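Local coordinates for uncharacterized aldehyde dehydrogenase AldY (Bacillus subtilis, PDB 4DNG), which probably oxidises aldehydes to carboxylates with NAD(+) as the electron acceptor, and may help protect cells against stress from ethanol and related compounds, at residues R270-D273 / A274-G278. Numbering follows the deposited sequence.
Sequences RAVD and AAIFG
Val272 and Ile276, one helical turn apart, lie side by side and point the same way, with Val272 CG1 3.8 Å from Ile276 CD1. CG1 of Val272 stands anti to its own backbone N (chi1 179°), which sets this branch, rather than CG2, against the isoleucine. The same Ile276 CD1 comes within 3.3 Å of Val272 O, a carbonyl already used by the backbone bond from Ile276 N. Beneath the side chains, four i to i+4 bonds hold the helix here. The bond from Ala274 N to Arg270 O is nearly straight (170°), as is that from Phe277 N to Asp273 O (172°), whereas the one from Ala275 N to Ala271 O is more bent. Asp273 O also receives a weak bond from Ile276 N. Further out, Val272 packs on Phe303 and Lys306 of helix 297-313 and Ile276 on Phe307, while Ala271 touches Val262 and Ala275 touches Phe260 of strand 258-262. With an alanine at Ile276, Val272 CG1 would probably lose its partner one turn on, and a gap is likely to open toward Phe307. Within 270-278, Ala271, Val272, Ala275 and Ile276 are thus buried, whereas Arg270, which packs on Gln477 of the second subunit, and Asp273 are exposed. Helix 268-281 links strand 258-262 to its parallel neighbour 290-296, a beta-alpha-beta crossover in the catalytic domain of the aldehyde dehydrogenase fold.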
# COMPACT_ATOMS: atom_id res chain seq x y z
N ARG A 270 3.44 -18.17 34.68
CA ARG A 270 3.57 -16.96 33.88
C ARG A 270 2.55 -16.95 32.73
O ARG A 270 1.87 -15.94 32.52
CB ARG A 270 5.01 -16.85 33.34
CG ARG A 270 5.47 -15.47 32.90
CD ARG A 270 7.00 -15.42 32.89
NE ARG A 270 7.54 -14.36 32.04
CZ ARG A 270 8.29 -13.34 32.46
NH1 ARG A 270 8.73 -12.44 31.59
NH2 ARG A 270 8.61 -13.22 33.75
N ALA A 271 2.41 -18.10 32.05
CA ALA A 271 1.56 -18.25 30.85
C ALA A 271 0.06 -18.19 31.15
O ALA A 271 -0.70 -17.55 30.41
CB ALA A 271 1.89 -19.54 30.09
N VAL A 272 -0.38 -18.86 32.21
CA VAL A 272 -1.75 -18.71 32.67
C VAL A 272 -2.04 -17.24 32.96
O VAL A 272 -2.98 -16.67 32.41
CB VAL A 272 -2.02 -19.55 33.92
CG1 VAL A 272 -3.47 -19.36 34.38
CG2 VAL A 272 -1.70 -21.01 33.68
N ASP A 273 -1.20 -16.63 33.79
CA ASP A 273 -1.32 -15.21 34.17
C ASP A 273 -1.40 -14.29 32.96
O ASP A 273 -2.34 -13.51 32.83
CB ASP A 273 -0.16 -14.77 35.08
CG ASP A 273 -0.38 -15.14 36.53
OD1 ASP A 273 -1.54 -15.09 37.01
OD2 ASP A 273 0.62 -15.47 37.21
N ALA A 274 -0.40 -14.38 32.07
CA ALA A 274 -0.37 -13.56 30.87
C ALA A 274 -1.59 -13.80 29.96
O ALA A 274 -2.02 -12.88 29.26
CB ALA A 274 0.92 -13.77 30.11
N ALA A 275 -2.15 -15.01 29.97
CA ALA A 275 -3.37 -15.31 29.22
C ALA A 275 -4.63 -14.70 29.84
O ALA A 275 -5.59 -14.38 29.13
CB ALA A 275 -3.55 -16.81 29.04
N ILE A 276 -4.65 -14.54 31.16
CA ILE A 276 -5.77 -13.87 31.83
C ILE A 276 -5.79 -12.36 31.55
O ILE A 276 -6.82 -11.83 31.16
CB ILE A 276 -5.79 -14.17 33.35
CG1 ILE A 276 -6.71 -15.34 33.64
CG2 ILE A 276 -6.29 -12.97 34.15
CD1 ILE A 276 -6.04 -16.68 33.56
N PHE A 277 -4.64 -11.70 31.75
CA PHE A 277 -4.49 -10.26 31.51
C PHE A 277 -4.91 -9.91 30.08
O PHE A 277 -5.74 -9.04 29.88
CB PHE A 277 -3.04 -9.80 31.80
CG PHE A 277 -2.83 -8.29 31.74
CD1 PHE A 277 -3.07 -7.49 32.87
CD2 PHE A 277 -2.38 -7.67 30.58
CE1 PHE A 277 -2.87 -6.11 32.83
CE2 PHE A 277 -2.18 -6.29 30.54
CZ PHE A 277 -2.43 -5.51 31.66
N GLY A 278 -4.34 -10.63 29.11
CA GLY A 278 -4.66 -10.45 27.69
C GLY A 278 -6.12 -10.69 27.35
O GLY A 278 -6.76 -9.85 26.72